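Local coordinates for chemotaxis protein CheX (Vibrio vulnificus, PDB 6VPW) that probably dephosphorylates the phosphorylated response regulator CheY in bacterial chemotaxis, as other members of the CheX phosphatase family do, at residues A[88-91]-A[92-95]; A[10-13]-A[14-18]; A[63-66]-A[67-71]. One frame throughout, in Å; residues are numbered along the deposited sequence.

Contact 1 (A[88-91]-A[92-95])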
ATOM      1  N   THR A  88      13.068   4.442   4.904  1.00 36.49           N
ATOM      2  CA  THR A  88      11.602   4.182   4.806  1.00 35.35           C
ATOM      3  C   THR A  88      10.826   5.368   5.406  1.00 34.33           C
ATOM      4  O   THR A  88       9.767   5.723   4.846  1.00 30.45           O
ATOM      5  CB  THR A  88      11.261   2.831   5.437  1.00 37.03           C
ATOM      6  OG1 THR A  88      11.591   2.932   6.820  1.00 38.67           O
ATOM      7  CG2 THR A  88      12.006   1.687   4.784  1.00 37.14           C
ATOM      8  N   ASP A  89      11.336   5.978   6.484  1.00 35.01           N
ATOM      9  CA  ASP A  89      10.661   7.173   7.057  1.00 36.77           C
ATOM     10  C   ASP A  89      10.617   8.267   5.984  1.00 35.54           C
ATOM     11  O   ASP A  89       9.552   8.880   5.802  1.00 32.69           O
ATOM     12  CB  ASP A  89      11.363   7.688   8.315  1.00 39.27           C
ATOM     13  CG  ASP A  89      11.132   6.841   9.555  1.00 45.21           C
ATOM     14  OD1 ASP A  89      10.298   5.908   9.488  1.00 44.61           O
ATOM     15  OD2 ASP A  89      11.800   7.111  10.579  1.00 49.29           O
ATOM     16  N   MET A  90      11.730   8.459   5.272  1.00 36.79           N
ATOM     17  CA  MET A  90      11.801   9.508   4.221  1.00 39.72           C
ATOM     18  C   MET A  90      10.815   9.203   3.079  1.00 33.34           C
ATOM     19  O   MET A  90      10.206  10.147   2.561  1.00 29.07           O
ATOM     20  CB  MET A  90      13.222   9.619   3.658  1.00 44.67           C
ATOM     21  CG  MET A  90      13.317  10.474   2.410  1.00 51.29           C
ATOM     22  SD  MET A  90      12.793   9.606   0.884  1.00 65.22           S
ATOM     23  CE  MET A  90      14.220   8.563   0.584  1.00 57.93           C
ATOM     24  N   VAL A  91      10.721   7.948   2.654  1.00 29.11           N
ATOM     25  CA  VAL A  91       9.782   7.590   1.554  1.00 28.86           C
ATOM     26  C   VAL A  91       8.341   7.858   2.025  1.00 27.32           C
ATOM     27  O   VAL A  91       7.548   8.341   1.205  1.00 28.30           O
ATOM     28  CB  VAL A  91      10.036   6.149   1.076  1.00 28.19           C
ATOM     29  CG1 VAL A  91       8.939   5.635   0.169  1.00 27.55           C
ATOM     30  CG2 VAL A  91      11.396   6.048   0.382  1.00 29.88           C
ATOM     31  N   GLY A  92       8.038   7.621   3.304  1.00 28.47           N
ATOM     32  CA  GLY A  92       6.695   7.920   3.838  1.00 28.32           C
ATOM     33  C   GLY A  92       6.406   9.413   3.822  1.00 28.71           C
ATOM     34  O   GLY A  92       5.275   9.804   3.404  1.00 28.35           O
ATOM     35  N   GLU A  93       7.390  10.230   4.218  1.00 30.21           N
ATOM     36  CA  GLU A  93       7.202  11.706   4.257  1.00 32.07           C
ATOM     37  C   GLU A  93       7.090  12.220   2.813  1.00 29.73           C
ATOM     38  O   GLU A  93       6.224  13.084   2.570  1.00 28.97           O
ATOM     39  CB  GLU A  93       8.318  12.391   5.055  1.00 38.23           C
ATOM     40  CG  GLU A  93       9.676  12.309   4.395  1.00 48.38           C
ATOM     41  CD  GLU A  93      10.891  12.727   5.219  1.00 57.12           C
ATOM     42  OE1 GLU A  93      10.824  12.651   6.473  1.00 63.09           O
ATOM     43  OE2 GLU A  93      11.921  13.110   4.593  1.00 55.79           O
ATOM     44  N   ILE A  94       7.891  11.685   1.883  1.00 28.41           N
ATOM     45  CA  ILE A  94       7.778  12.102   0.451  1.00 28.92           C
ATOM     46  C   ILE A  94       6.376  11.736  -0.071  1.00 26.79           C
ATOM     47  O   ILE A  94       5.767  12.567  -0.745  1.00 25.98           O
ATOM     48  CB  ILE A  94       8.892  11.490  -0.418  1.00 29.76           C
ATOM     49  CG1 ILE A  94      10.269  12.072  -0.081  1.00 32.52           C
ATOM     50  CG2 ILE A  94       8.568  11.671  -1.894  1.00 30.20           C
ATOM     51  CD1 ILE A  94      11.392  11.463  -0.872  1.00 33.34           C
ATOM     52  N   THR A  95       5.897  10.522   0.211  1.00 26.56           N
ATOM     53  CA  THR A  95       4.534  10.090  -0.209  1.00 26.78           C
ATOM     54  C   THR A  95       3.481  11.065   0.356  1.00 25.99           C
ATOM     55  O   THR A  95       2.586  11.454  -0.394  1.00 25.96           O
ATOM     56  CB  THR A  95       4.278   8.637   0.217  1.00 28.21           C
ATOM     57  OG1 THR A  95       5.313   7.804  -0.319  1.00 28.53           O
ATOM     58  CG2 THR A  95       2.916   8.126  -0.210  1.00 29.70           C
TER

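Contact 2 (A[10-13]-A[14-18])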
ATOM      1  N   PRO A  10      -1.414  16.988 -11.608  1.00 35.48           N
ATOM      2  CA  PRO A  10      -1.139  17.417 -10.235  1.00 35.40           C
ATOM      3  C   PRO A  10      -0.218  16.453  -9.472  1.00 34.77           C
ATOM      4  O   PRO A  10       0.660  16.960  -8.771  1.00 32.86           O
ATOM      5  CB  PRO A  10      -2.530  17.495  -9.602  1.00 37.09           C
ATOM      6  CG  PRO A  10      -3.436  17.801 -10.769  1.00 36.51           C
ATOM      7  CD  PRO A  10      -2.847  17.027 -11.929  1.00 36.15           C
ATOM      8  N   PHE A  11      -0.426  15.128  -9.608  1.00 32.87           N
ATOM      9  CA  PHE A  11       0.451  14.135  -8.923  1.00 30.97           C
ATOM     10  C   PHE A  11       1.859  14.149  -9.546  1.00 29.21           C
ATOM     11  O   PHE A  11       2.828  14.160  -8.794  1.00 29.82           O
ATOM     12  CB  PHE A  11      -0.167  12.724  -8.902  1.00 28.89           C
ATOM     13  CG  PHE A  11      -1.196  12.530  -7.819  1.00 30.00           C
ATOM     14  CD1 PHE A  11      -0.815  12.147  -6.540  1.00 29.58           C
ATOM     15  CD2 PHE A  11      -2.540  12.798  -8.050  1.00 31.27           C
ATOM     16  CE1 PHE A  11      -1.751  12.031  -5.519  1.00 30.54           C
ATOM     17  CE2 PHE A  11      -3.477  12.661  -7.036  1.00 32.50           C
ATOM     18  CZ  PHE A  11      -3.082  12.273  -5.773  1.00 32.20           C
ATOM     19  N   LEU A  12       1.949  14.152 -10.875  1.00 31.54           N
ATOM     20  CA  LEU A  12       3.247  14.127 -11.604  1.00 32.62           C
ATOM     21  C   LEU A  12       4.053  15.373 -11.217  1.00 32.27           C
ATOM     22  O   LEU A  12       5.212  15.217 -10.808  1.00 32.92           O
ATOM     23  CB  LEU A  12       2.949  14.065 -13.107  1.00 34.66           C
ATOM     24  CG  LEU A  12       4.129  13.828 -14.052  1.00 36.98           C
ATOM     25  CD1 LEU A  12       3.634  13.304 -15.385  1.00 40.32           C
ATOM     26  CD2 LEU A  12       4.950  15.094 -14.270  1.00 41.02           C
ATOM     27  N   ALA A  13       3.426  16.544 -11.296  1.00 31.17           N
ATOM     28  CA  ALA A  13       4.075  17.830 -10.954  1.00 31.72           C
ATOM     29  C   ALA A  13       4.502  17.835  -9.479  1.00 29.10           C
ATOM     30  O   ALA A  13       5.614  18.317  -9.159  1.00 28.74           O
ATOM     31  CB  ALA A  13       3.120  18.965 -11.268  1.00 34.07           C
ATOM     32  N   SER A  14       3.664  17.257  -8.614  0.60 28.10           N
ATOM     33  CA  SER A  14       3.954  17.248  -7.157  0.60 27.13           C
ATOM     34  C   SER A  14       5.223  16.441  -6.846  0.60 26.88           C
ATOM     35  O   SER A  14       6.031  16.934  -6.031  0.60 27.35           O
ATOM     36  CB  SER A  14       2.779  16.743  -6.372  0.60 26.52           C
ATOM     37  OG  SER A  14       2.993  16.939  -4.990  0.60 25.97           O
ATOM     38  N   LEU A  15       5.391  15.249  -7.433  1.00 25.92           N
ATOM     39  CA  LEU A  15       6.628  14.461  -7.150  1.00 28.31           C
ATOM     40  C   LEU A  15       7.845  15.237  -7.667  1.00 28.08           C
ATOM     41  O   LEU A  15       8.851  15.296  -6.963  1.00 28.30           O
ATOM     42  CB  LEU A  15       6.580  13.073  -7.798  1.00 28.28           C
ATOM     43  CG  LEU A  15       7.872  12.262  -7.664  1.00 30.07           C
ATOM     44  CD1 LEU A  15       8.207  11.989  -6.206  1.00 31.13           C
ATOM     45  CD2 LEU A  15       7.788  10.954  -8.424  1.00 31.80           C
ATOM     46  N   MET A  16       7.741  15.807  -8.860  1.00 29.49           N
ATOM     47  CA  MET A  16       8.917  16.530  -9.415  1.00 30.51           C
ATOM     48  C   MET A  16       9.235  17.745  -8.544  1.00 30.20           C
ATOM     49  O   MET A  16      10.435  17.966  -8.268  1.00 32.41           O
ATOM     50  CB  MET A  16       8.657  16.967 -10.855  1.00 32.55           C
ATOM     51  CG  MET A  16       8.555  15.795 -11.805  1.00 33.70           C
ATOM     52  SD  MET A  16       8.194  16.299 -13.483  1.00 39.79           S
ATOM     53  CE  MET A  16       9.603  17.371 -13.801  1.00 40.42           C
ATOM     54  N   ASN A  17       8.215  18.482  -8.109  1.00 29.03           N
ATOM     55  CA  ASN A  17       8.456  19.707  -7.294  1.00 31.00           C
ATOM     56  C   ASN A  17       8.973  19.350  -5.900  1.00 29.59           C
ATOM     57  O   ASN A  17       9.810  20.115  -5.378  1.00 30.64           O
ATOM     58  CB  ASN A  17       7.205  20.581  -7.238  1.00 33.01           C
ATOM     59  CG  ASN A  17       6.880  21.132  -8.604  1.00 35.23           C
ATOM     60  OD1 ASN A  17       7.761  21.196  -9.455  1.00 39.22           O
ATOM     61  ND2 ASN A  17       5.635  21.514  -8.826  1.00 34.70           N
ATOM     62  N   VAL A  18       8.507  18.240  -5.322  1.00 28.76           N
ATOM     63  CA  VAL A  18       8.968  17.844  -3.963  1.00 28.46           C
ATOM     64  C   VAL A  18      10.459  17.499  -4.054  1.00 29.21           C
ATOM     65  O   VAL A  18      11.248  18.003  -3.208  1.00 31.14           O
ATOM     66  CB  VAL A  18       8.128  16.683  -3.377  1.00 28.12           C
ATOM     67  CG1 VAL A  18       8.788  16.068  -2.161  1.00 30.26           C
ATOM     68  CG2 VAL A  18       6.713  17.117  -3.028  1.00 29.61           C
TER

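Contact 3 (A[63-66]-A[67-71])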
ATOM      1  N   PHE A  63      10.643   3.644  -6.029  1.00 25.44           N
ATOM      2  CA  PHE A  63      12.010   4.123  -6.336  1.00 25.77           C
ATOM      3  C   PHE A  63      13.007   2.974  -6.453  1.00 26.89           C
ATOM      4  O   PHE A  63      12.940   2.006  -5.653  1.00 26.90           O
ATOM      5  CB  PHE A  63      12.547   4.998  -5.197  1.00 27.91           C
ATOM      6  CG  PHE A  63      11.758   6.247  -4.919  1.00 28.67           C
ATOM      7  CD1 PHE A  63      12.034   7.424  -5.589  1.00 30.46           C
ATOM      8  CD2 PHE A  63      10.717   6.235  -4.007  1.00 32.21           C
ATOM      9  CE1 PHE A  63      11.305   8.573  -5.329  1.00 32.29           C
ATOM     10  CE2 PHE A  63       9.996   7.386  -3.742  1.00 32.65           C
ATOM     11  CZ  PHE A  63      10.307   8.557  -4.387  1.00 32.03           C
ATOM     12  N   ASP A  64      13.946   3.128  -7.391  1.00 28.85           N
ATOM     13  CA  ASP A  64      15.144   2.252  -7.422  1.00 30.09           C
ATOM     14  C   ASP A  64      15.962   2.613  -6.180  1.00 30.27           C
ATOM     15  O   ASP A  64      15.925   3.803  -5.778  1.00 30.18           O
ATOM     16  CB  ASP A  64      15.978   2.451  -8.694  1.00 31.68           C
ATOM     17  CG  ASP A  64      15.339   1.870  -9.941  1.00 33.91           C
ATOM     18  OD1 ASP A  64      14.368   1.129  -9.789  1.00 35.32           O
ATOM     19  OD2 ASP A  64      15.821   2.169 -11.051  1.00 36.83           O
ATOM     20  N   GLU A  65      16.693   1.646  -5.615  1.00 32.67           N
ATOM     21  CA  GLU A  65      17.507   1.897  -4.396  1.00 35.48           C
ATOM     22  C   GLU A  65      18.469   3.062  -4.637  1.00 33.46           C
ATOM     23  O   GLU A  65      18.542   3.953  -3.763  1.00 33.49           O
ATOM     24  CB  GLU A  65      18.272   0.631  -3.994  1.00 40.29           C
ATOM     25  CG  GLU A  65      19.174   0.816  -2.790  1.00 46.97           C
ATOM     26  CD  GLU A  65      19.693  -0.486  -2.200  1.00 52.12           C
ATOM     27  OE1 GLU A  65      20.399  -0.428  -1.174  1.00 62.11           O
ATOM     28  OE2 GLU A  65      19.375  -1.550  -2.758  1.00 52.94           O
ATOM     29  N   GLY A  66      19.164   3.057  -5.780  1.00 35.50           N
ATOM     30  CA  GLY A  66      20.154   4.105  -6.096  1.00 35.70           C
ATOM     31  C   GLY A  66      19.551   5.495  -5.992  1.00 34.87           C
ATOM     32  O   GLY A  66      20.197   6.390  -5.407  1.00 36.30           O
ATOM     33  N   LEU A  67      18.339   5.661  -6.518  1.00 34.12           N
ATOM     34  CA  LEU A  67      17.644   6.975  -6.524  1.00 31.80           C
ATOM     35  C   LEU A  67      17.217   7.352  -5.101  1.00 31.03           C
ATOM     36  O   LEU A  67      17.445   8.513  -4.691  1.00 32.77           O
ATOM     37  CB  LEU A  67      16.447   6.877  -7.471  1.00 31.85           C
ATOM     38  CG  LEU A  67      15.538   8.101  -7.510  1.00 30.47           C
ATOM     39  CD1 LEU A  67      16.343   9.363  -7.757  1.00 30.84           C
ATOM     40  CD2 LEU A  67      14.464   7.930  -8.564  1.00 30.17           C
ATOM     41  N   ALA A  68      16.610   6.409  -4.385  1.00 31.83           N
ATOM     42  CA  ALA A  68      16.231   6.627  -2.974  1.00 31.31           C
ATOM     43  C   ALA A  68      17.464   7.061  -2.162  1.00 32.58           C
ATOM     44  O   ALA A  68      17.353   8.032  -1.380  1.00 34.30           O
ATOM     45  CB  ALA A  68      15.624   5.354  -2.422  1.00 32.61           C
ATOM     46  N   LEU A  69      18.594   6.360  -2.314  1.00 34.82           N
ATOM     47  CA  LEU A  69      19.816   6.729  -1.552  1.00 38.47           C
ATOM     48  C   LEU A  69      20.285   8.125  -1.985  1.00 37.14           C
ATOM     49  O   LEU A  69      20.718   8.890  -1.100  1.00 39.14           O
ATOM     50  CB  LEU A  69      20.904   5.666  -1.754  1.00 41.73           C
ATOM     51  CG  LEU A  69      20.622   4.292  -1.140  1.00 44.20           C
ATOM     52  CD1 LEU A  69      21.738   3.305  -1.461  1.00 47.22           C
ATOM     53  CD2 LEU A  69      20.441   4.390   0.363  1.00 46.58           C
ATOM     54  N   GLU A  70      20.159   8.469  -3.273  1.00 38.37           N
ATOM     55  CA  GLU A  70      20.604   9.815  -3.734  1.00 38.84           C
ATOM     56  C   GLU A  70      19.708  10.886  -3.105  1.00 36.12           C
ATOM     57  O   GLU A  70      20.244  11.896  -2.623  1.00 38.47           O
ATOM     58  CB  GLU A  70      20.595   9.918  -5.260  1.00 41.93           C
ATOM     59  CG  GLU A  70      21.389  11.099  -5.797  1.00 42.80           C
ATOM     60  CD  GLU A  70      22.897  10.976  -5.666  1.00 44.42           C
ATOM     61  OE1 GLU A  70      23.397   9.849  -5.414  1.00 43.81           O
ATOM     62  OE2 GLU A  70      23.569  12.009  -5.783  1.00 51.05           O
ATOM     63  N   ILE A  71      18.391  10.670  -3.103  1.00 34.97           N
ATOM     64  CA  ILE A  71      17.447  11.632  -2.464  1.00 34.22           C
ATOM     65  C   ILE A  71      17.832  11.802  -0.988  1.00 36.78           C
ATOM     66  O   ILE A  71      17.959  12.971  -0.542  1.00 36.58           O
ATOM     67  CB  ILE A  71      15.988  11.159  -2.663  1.00 33.23           C
ATOM     68  CG1 ILE A  71      15.607  11.193  -4.144  1.00 31.40           C
ATOM     69  CG2 ILE A  71      15.012  11.965  -1.818  1.00 33.57           C
ATOM     70  CD1 ILE A  71      14.302  10.498  -4.465  1.00 30.49           C
TER
HETATM   71  O   HOH W   1      22.895   6.968  -5.529  1.00 45.19           O

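Contact 1 (A[88-91]-A[92-95])
V91 and T95, one turn apart on helix 85-107 of the CheX fold, meet at a carbonyl that accepts two bonds on the helix side facing the sheet. T95 N reaches V91 O at 2.9 Å, and T95 OG1 donates to V91 O at 2.8 Å from the opposite face of the carbonyl plane. The hydroxyl gets there by sitting beside its own backbone N (chi1 -56°), folded back over the preceding turn. Threonine suits this buried place: the helix itself satisfies its one polar atom, and a methyl is still there for apolar packing. V91 rests on V44 and V120, T95 on I48. Next to them G92 brings backbone alone, its N bonded to T88 O at 3.0 Å.

The other buried flank is M90 with I94, which meet M72, M75 and I71 of helix 65-76. The bend at its second torsion (-79°) brings the sulfur of the flexible M90 to the end of I94, and the bend at the third turns its methyl, CE, onward; sulfur and I94 are modelled too close for their spacing to be trusted.

D89 and E93 make up the exposed side, where carboxylates are at home. D89 OD1 leaves this helix for a salt bridge with K131 of the second subunit. The sequence starting at E93 fits the E-x-x-N signature of CheC and CheX phosphatases, consistent with a place in the active site. Its CG is modelled too near M90 O, leaving the chain's start less certain; beyond it the extended chain crosses M90 at about a right angle, and E93 OE2 stops 3.7 Å from M90 CG.

Contact 2 (A[10-13]-A[14-18])
Helix 8-23 places L12 and M16 one turn apart, and their side chains run alongside each other in the same direction. L12 CD2 touches M16 SD at 3.5 Å. The leucine has CG anti to its own N (chi1 -171°), whereas M16 CG stands beside the backbone N and passes 3.5 Å from L12 O; the two chains therefore rise together and meet near their ends. Branched leucine offers a broad apolar surface, and the slim, unbranched methionine, bent only at its last torsion, lays its thioether along it. Both lie on F141 of strand 137-142 and also reach strand 28-34, L12 at P32 and M16 at P29.

This is the N-terminal helix of the chain, and it lies on the antiparallel sheet beside helix 85-107. F11 and L15 serve that buried interior: the aromatic ring of F11 spans from I152 and F154 to A102 and L106, while L15 meets I150 and F141. P10 is well placed in the first turn, where its missing N-H costs the helix no bond; P10 O accepts from S14 N at 3.0 Å, with the donor above the carbonyl plane. S14 is small and polar enough for the place where helix 8-23 comes close to helix 85-107, and in the conformer described its OG bonds to V98 O. Because a second conformer was also modelled, that link may not be constant.

On the more exposed side, A13 and N17 are joined by N17 N to A13 O at 2.8 Å. The asparagine amide folds back over that carbonyl, with N17 ND2 3.2 Å from A13 O but badly angled for a hydrogen bond.

Contact 3 (A[63-66]-A[67-71])
F63, the last residue of strand 56-63, turns its ring under the first turns of helix 65-76, where L67 and I71 meet it in different ways. L67 CD2 lies at the ring edge, close to its plane, 3.9 Å from F63 CD1. The side chain of I71 instead stands at about a right angle to the phenylalanine and brings its CD1 to 3.7 Å from F63 CE1. The small A68 closes this apolar cluster nearer the backbone, its CB 4.2 Å from F63 CB. A flat ring, two branched chains and a single methyl suit a buried join between a strand and the helix that follows it.

Away from the phenylalanine, E65 and L69 run alongside each other, the leucine being the buried partner. E65 is fully extended, its CG anti to the backbone N (chi1 178°), and E65 CG lies 3.8 Å from L69 CD1 while the carboxylate extends toward K124, with which OE2 makes a long, weak ion pair. E70 starts the same way but bends at its second torsion (71°), so that one water donates both to E70 OE1 and to G66 O. G66 O also accepts from E70 N at 3.0 Å, and G66 adds no side chain at this partly exposed turn.

D64 occupies the N-cap position but makes no capping bond with its side chain; OD2 goes to N147 N. D64 O starts the helix, accepting from A68 N at 3.0 Å in an almost straight bond, and from L67 N weakly.

The cluster joins several elements: F63 and L67 pack on A148 of strand 148-154, F63 and A68 on V44 of strand 44-51, and I71 on L19 and A23 of helix 8-23.

In the fold
Along the chain contact 2 comes first, on helix 8-23, then contact 3 where strand 56-63 passes into helix 65-76, and last contact 1 near the start of helix 85-107. Contacts 1 and 3 touch, their centres 12 Å apart: M90 CE lies 3.7 Å from A68 O, joining two helices consecutive in the chain. Contact 2 is about 15 Å from contact 1 and 17 Å from contact 3, centre to centre, without touching either. All three helices pack on strands of the six-stranded antiparallel sheet, and together they build one helical layer. Among the three, contact 1 alone is where this layer meets the second subunit, through T88 and D89.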